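Local coordinates for endolysin (Clostridium phage phictp1, PDB 5A6S), which probably binds the clostridial cell wall, serving as the truncated cell wall binding domain of a phage endolysin, at residues Asn3-Asn8 and Glu17-Arg22; Gly10-Ala15 and Tyr66-Ala71. The protein carries 1 engineered substitution. All coordinates share one frame; numbering follows the deposited sequence.

Contact 1 of 2, residues Asn3-Asn8 and Glu17-Arg22; sequences NLVVYN and EYLADR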
loop_
_atom_site.group_PDB
_atom_site.type_symbol
_atom_site.label_atom_id
_atom_site.label_comp_id
_atom_site.label_asym_id
_atom_site.label_seq_id
_atom_site.Cartn_x
_atom_site.Cartn_y
_atom_site.Cartn_z
ATOM N N ASN B 3 -9.028 -4.641 17.624
ATOM C CA ASN B 3 -7.799 -4.088 17.009
ATOM C C ASN B 3 -8.155 -3.050 15.980
ATOM O O ASN B 3 -9.149 -3.206 15.224
ATOM C CB ASN B 3 -6.981 -5.184 16.306
ATOM C CG ASN B 3 -6.417 -6.243 17.230
ATOM O OD1 ASN B 3 -5.551 -6.004 18.090
ATOM N ND2 ASN B 3 -6.834 -7.489 16.972
ATOM N N LEU B 4 -7.311 -2.024 15.885
ATOM C CA LEU B 4 -7.410 -1.004 14.859
ATOM C C LEU B 4 -5.998 -0.492 14.519
ATOM O O LEU B 4 -5.149 -0.356 15.404
ATOM C CB LEU B 4 -8.262 0.156 15.389
ATOM C CG LEU B 4 -8.569 1.324 14.522
ATOM C CD1 LEU B 4 -9.338 0.948 13.275
ATOM C CD2 LEU B 4 -9.378 2.340 15.314
ATOM N N VAL B 5 -5.769 -0.220 13.224
ATOM C CA VAL B 5 -4.519 0.302 12.739
ATOM C C VAL B 5 -4.710 1.684 12.142
ATOM O O VAL B 5 -5.447 1.898 11.198
ATOM C CB VAL B 5 -3.878 -0.645 11.724
ATOM C CG1 VAL B 5 -2.461 -0.194 11.417
ATOM C CG2 VAL B 5 -3.858 -2.071 12.256
ATOM N N VAL B 6 -3.943 2.624 12.680
ATOM C CA VAL B 6 -3.910 4.036 12.269
ATOM C C VAL B 6 -2.638 4.323 11.455
ATOM O O VAL B 6 -1.528 3.840 11.764
ATOM C CB VAL B 6 -3.887 5.009 13.494
ATOM C CG1 VAL B 6 -4.211 6.439 13.066
ATOM C CG2 VAL B 6 -4.887 4.601 14.531
ATOM N N TYR B 7 -2.828 5.082 10.408
ATOM C CA TYR B 7 -1.769 5.527 9.499
ATOM C C TYR B 7 -1.990 7.013 9.173
ATOM O O TYR B 7 -3.113 7.498 9.218
ATOM C CB TYR B 7 -1.790 4.691 8.226
ATOM C CG TYR B 7 -3.054 4.840 7.481
ATOM C CD1 TYR B 7 -3.221 5.846 6.555
ATOM C CD2 TYR B 7 -4.149 4.028 7.748
ATOM C CE1 TYR B 7 -4.392 5.969 5.882
ATOM C CE2 TYR B 7 -5.323 4.164 7.087
ATOM C CZ TYR B 7 -5.466 5.113 6.171
ATOM O OH TYR B 7 -6.641 5.258 5.548
ATOM N N ASN B 8 -0.899 7.702 8.830
ATOM C CA ASN B 8 -0.998 8.993 8.152
ATOM C C ASN B 8 -0.966 8.809 6.625
ATOM O O ASN B 8 -0.383 7.833 6.122
ATOM C CB ASN B 8 0.183 9.878 8.605
ATOM C CG ASN B 8 0.135 10.167 10.091
ATOM O OD1 ASN B 8 -0.685 10.975 10.569
ATOM N ND2 ASN B 8 0.967 9.511 10.813
ATOM N N GLU B 17 -2.021 -1.409 6.035
ATOM C CA GLU B 17 -2.888 -2.407 5.427
ATOM C C GLU B 17 -2.365 -3.856 5.532
ATOM O O GLU B 17 -3.182 -4.722 5.748
ATOM C CB GLU B 17 -3.293 -2.045 3.951
ATOM C CG GLU B 17 -4.021 -0.732 3.679
ATOM C CD GLU B 17 -5.427 -0.555 4.298
ATOM O OE1 GLU B 17 -5.977 -1.584 4.775
ATOM O OE2 GLU B 17 -5.981 0.613 4.399
ATOM N N TYR B 18 -1.060 -4.136 5.389
ATOM C CA TYR B 18 -0.522 -5.439 5.672
ATOM C C TYR B 18 -0.736 -5.840 7.135
ATOM O O TYR B 18 -1.118 -6.968 7.414
ATOM C CB TYR B 18 0.991 -5.488 5.397
ATOM C CG TYR B 18 1.359 -5.537 3.899
ATOM C CD1 TYR B 18 1.092 -6.666 3.138
ATOM C CD2 TYR B 18 2.071 -4.529 3.311
ATOM C CE1 TYR B 18 1.380 -6.718 1.767
ATOM C CE2 TYR B 18 2.423 -4.587 1.974
ATOM C CZ TYR B 18 2.062 -5.682 1.195
ATOM O OH TYR B 18 2.454 -5.720 -0.085
ATOM N N LEU B 19 -0.484 -4.914 8.063
ATOM C CA LEU B 19 -0.755 -5.251 9.466
ATOM C C LEU B 19 -2.256 -5.578 9.719
ATOM O O LEU B 19 -2.592 -6.544 10.429
ATOM C CB LEU B 19 -0.268 -4.108 10.365
ATOM C CG LEU B 19 -0.379 -4.343 11.871
ATOM C CD1 LEU B 19 0.424 -5.557 12.279
ATOM C CD2 LEU B 19 0.038 -3.094 12.675
ATOM N N ALA B 20 -3.147 -4.781 9.161
ATOM C CA ALA B 20 -4.597 -5.013 9.299
ATOM C C ALA B 20 -5.050 -6.344 8.633
ATOM O O ALA B 20 -5.986 -7.038 9.080
ATOM C CB ALA B 20 -5.308 -3.852 8.706
ATOM N N ASP B 21 -4.364 -6.724 7.559
ATOM C CA ASP B 21 -4.686 -8.018 6.988
ATOM C C ASP B 21 -4.327 -9.109 8.007
ATOM O O ASP B 21 -5.042 -10.110 8.159
ATOM C CB ASP B 21 -3.892 -8.242 5.712
ATOM C CG ASP B 21 -4.398 -7.451 4.552
ATOM O OD1 ASP B 21 -5.555 -6.944 4.535
ATOM O OD2 ASP B 21 -3.687 -7.442 3.500
ATOM N N ARG B 22 -3.160 -9.002 8.605
ATOM C CA ARG B 22 -2.727 -10.046 9.496
ATOM C C ARG B 22 -3.583 -10.069 10.785
ATOM O O ARG B 22 -3.991 -11.159 11.215
ATOM C CB ARG B 22 -1.292 -9.960 9.849
ATOM C CG ARG B 22 -0.944 -10.934 10.942
ATOM C CD ARG B 22 -0.941 -12.363 10.434
ATOM N NE ARG B 22 -0.446 -13.241 11.516
ATOM C CZ ARG B 22 -1.163 -13.587 12.599
ATOM N NH1 ARG B 22 -2.415 -13.129 12.801
ATOM N NH2 ARG B 22 -0.630 -14.399 13.493
#

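Contact 2 of 2, residues Gly10-Ala15 and Tyr66-Ala71; sequences GADQRA and YTTMQA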
loop_
_atom_site.group_PDB
_atom_site.type_symbol
_atom_site.label_atom_id
_atom_site.label_comp_id
_atom_site.label_asym_id
_atom_site.label_seq_id
_atom_site.Cartn_x
_atom_site.Cartn_y
_atom_site.Cartn_z
ATOM N N GLY B 10 -0.100 8.575 2.901
ATOM C CA GLY B 10 1.161 8.363 2.226
ATOM C C GLY B 10 1.623 6.913 2.326
ATOM O O GLY B 10 0.771 5.957 2.442
ATOM N N ALA B 11 2.928 6.724 2.279
ATOM C CA ALA B 11 3.507 5.366 2.168
ATOM C C ALA B 11 3.136 4.484 3.336
ATOM O O ALA B 11 3.001 3.312 3.170
ATOM C CB ALA B 11 5.008 5.378 2.053
ATOM N N ASP B 12 3.050 5.038 4.544
ATOM C CA ASP B 12 2.712 4.206 5.724
ATOM C C ASP B 12 1.326 3.482 5.670
ATOM O O ASP B 12 1.159 2.485 6.337
ATOM C CB ASP B 12 2.767 5.082 6.997
ATOM C CG ASP B 12 4.193 5.597 7.279
ATOM O OD1 ASP B 12 5.199 4.900 6.877
ATOM O OD2 ASP B 12 4.271 6.710 7.897
ATOM N N GLN B 13 0.389 4.025 4.950
ATOM C CA GLN B 13 -0.904 3.384 4.722
ATOM C C GLN B 13 -0.668 1.946 4.153
ATOM O O GLN B 13 -1.370 1.000 4.554
ATOM C CB GLN B 13 -1.807 4.169 3.895
ATOM C CG GLN B 13 -3.181 3.447 3.732
ATOM C CD GLN B 13 -4.191 4.175 2.913
ATOM O OE1 GLN B 13 -3.888 5.096 2.209
ATOM N NE2 GLN B 13 -5.399 3.699 2.954
ATOM N N ARG B 14 0.354 1.793 3.320
ATOM C CA ARG B 14 0.670 0.484 2.671
ATOM C C ARG B 14 0.995 -0.514 3.741
ATOM O O ARG B 14 0.429 -1.614 3.762
ATOM C CB ARG B 14 1.861 0.626 1.768
ATOM C CG ARG B 14 1.676 1.668 0.638
ATOM C CD ARG B 14 3.048 1.969 0.061
ATOM N NE ARG B 14 3.032 3.197 -0.758
ATOM C CZ ARG B 14 4.150 3.811 -1.157
ATOM N NH1 ARG B 14 5.321 3.289 -0.873
ATOM N NH2 ARG B 14 4.095 4.913 -1.892
ATOM N N ALA B 15 1.893 -0.112 4.644
ATOM C CA ALA B 15 2.291 -0.933 5.741
ATOM C C ALA B 15 1.139 -1.205 6.687
ATOM O O ALA B 15 1.019 -2.353 7.162
ATOM C CB ALA B 15 3.475 -0.341 6.488
ATOM N N TYR B 66 10.669 2.406 4.201
ATOM C CA TYR B 66 11.122 1.070 3.991
ATOM C C TYR B 66 11.369 0.324 5.282
ATOM O O TYR B 66 10.985 -0.866 5.418
ATOM C CB TYR B 66 12.362 0.990 3.108
ATOM C CG TYR B 66 12.208 1.777 1.800
ATOM C CD1 TYR B 66 11.343 1.367 0.769
ATOM C CD2 TYR B 66 12.896 2.943 1.592
ATOM C CE1 TYR B 66 11.188 2.102 -0.415
ATOM C CE2 TYR B 66 12.736 3.664 0.439
ATOM C CZ TYR B 66 11.903 3.227 -0.566
ATOM O OH TYR B 66 11.832 3.961 -1.687
ATOM N N THR B 67 11.974 0.991 6.269
ATOM C CA THR B 67 12.229 0.298 7.535
ATOM C C THR B 67 10.902 0.213 8.332
ATOM O O THR B 67 10.759 -0.688 9.116
ATOM C CB THR B 67 13.380 0.971 8.358
ATOM O OG1 THR B 67 13.061 2.343 8.566
ATOM C CG2 THR B 67 14.684 0.904 7.682
ATOM N N THR B 68 9.969 1.139 8.156
ATOM C CA THR B 68 8.646 1.024 8.760
ATOM C C THR B 68 7.995 -0.241 8.230
ATOM O O THR B 68 7.485 -1.045 8.984
ATOM C CB THR B 68 7.818 2.252 8.476
ATOM O OG1 THR B 68 8.337 3.380 9.260
ATOM C CG2 THR B 68 6.411 2.018 8.819
ATOM N N MET B 69 8.108 -0.461 6.927
ATOM C CA MET B 69 7.499 -1.674 6.352
ATOM C C MET B 69 8.171 -2.901 6.889
ATOM O O MET B 69 7.476 -3.904 7.177
ATOM C CB MET B 69 7.536 -1.640 4.834
ATOM C CG MET B 69 6.747 -2.831 4.193
ATOM S SD MET B 69 4.984 -2.715 4.347
ATOM C CE MET B 69 4.726 -4.025 5.539
ATOM N N GLN B 70 9.505 -2.900 6.999
ATOM C CA GLN B 70 10.224 -4.052 7.532
ATOM C C GLN B 70 9.794 -4.361 8.958
ATOM O O GLN B 70 9.634 -5.506 9.336
ATOM C CB GLN B 70 11.761 -3.876 7.431
ATOM C CG GLN B 70 12.564 -5.130 7.773
ATOM C CD GLN B 70 12.237 -6.298 6.866
ATOM O OE1 GLN B 70 11.636 -7.328 7.256
ATOM N NE2 GLN B 70 12.684 -6.186 5.673
ATOM N N ALA B 71 9.700 -3.344 9.770
ATOM C CA ALA B 71 9.268 -3.530 11.153
ATOM C C ALA B 71 7.842 -4.120 11.220
ATOM O O ALA B 71 7.534 -4.898 12.100
ATOM C CB ALA B 71 9.314 -2.181 11.842
HETATM O O HOH W 1 7.665 5.504 7.709
#

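Contact 1 of 2, residues Asn3-Asn8 and Glu17-Arg22
Val5 meets Leu19 and Ala20 in a buried apolar contact between a strand and the helix that packs on its sheet. The parts belong to one beta-alpha-beta unit: strand 3-7, helix 11-23 and strand 27-29. Strand 3-7 is an inner strand of the parallel sheet, between 27-29 and 41-45. The backbones come closest at Val5 and Ala20, whose CA atoms are 6.3 Å apart.

Val5 points toward the helix and carries most of the strand's side of the contact. Its two methyls share the work. Val5 CG1 stands anti to the backbone N (chi1 -170°) and reaches Leu19 CD2 at 4.0 Å. Val5 CG2 lies beside the backbone N and touches both helix residues. Val5 CG2 is also 4.0 Å from Leu19 CD2. One leucine methyl therefore rests against both branches of the valine. Leu19 also points toward the strand, and the two side chains cross obliquely.

Farther along the strand, Tyr7 also points toward the helix. Its ring only borders the end of Glu17, with Tyr7 CE2 4.5 Å from Glu17 OE2. The Glu17 carboxylate is held elsewhere: OE2 bonds to Thr27 OG1 on the next strand, and OE1 makes a salt bridge to a basic side chain on a chain of another protein.

Neighbouring elements enclose the apolar patch. Val45 of strand 41-45 touches both Val5 and Leu19. Val72 and Tyr75 of helix 65-77 cover Leu19 further, and Thr27 packs on Ala20. At the Ala20 end, the valine methyl Val5 CG2 lies 4.2 Å from Ala20 CB.

Contact 2 of 2, residues Gly10-Ala15 and Tyr66-Ala71
Asp12 is the first residue of 10-15 to touch 66-71, and it meets Thr68. Just before it, Ala11 packs on Arg65 of the same helix. The side chains of Asp12 and Thr68 cross at about a right angle. Asp12 OD1 lies 3.7 Å from the methyl Thr68 CG2. The polar link between them runs through a water, which donates to Asp12 OD1 at 2.7 Å and also bonds Thr68 OG1 at 2.7 Å. Thr68 can serve both ways because its branches part: CG2 is anti to the backbone N, while OG1 lies beside that N. The hydroxyl is also tied to Gly62 N, which anchors it to the chain before its helix.

Two residues on, Arg14 turns to the second subunit, with a salt bridge to Asp21 and a cation-pi contact with Tyr18 there. Within its own chain, Ala11 CB sits over the centre of one face of the Arg14 guanidinium, 3.6 Å above its plane.

Ala15 points toward the other helix and ends the walk against Met69. Met69 SD is 3.5 Å from Ala15 CB and equally near Ala15 CA, so the sulfur lies against the alanine backbone as well as its methyl. Bends at chi2 (71°) and chi3 (-109°) bring the end of Met69 round to this place.

The segment axes approach to 9.3 Å and run nearly parallel, at 13°. Both helices lie over strand 41-45, where Val45 touches Ala15 and Thr68, while Tyr18 of the second subunit packs on Ala15 and Met69.

Contacts 1 and 2 share helix 11-23 and lie with their centres about 11 Å apart. Contact 1 joins this helix to its own preceding strand; contact 2 joins its first turn to helix 65-77, distant in sequence. They meet directly where Tyr18 CD2 lies 3.5 Å from Met69 CE. On the sheet side, Tyr7 OH approaches Gln13 NE2 at 3.3 Å, as packing. Val45 of strand 41-45 is touched from both contacts. Both contacts also border the second subunit: Asp21 of 17-22 makes the reciprocal salt bridge to Arg14 of that subunit.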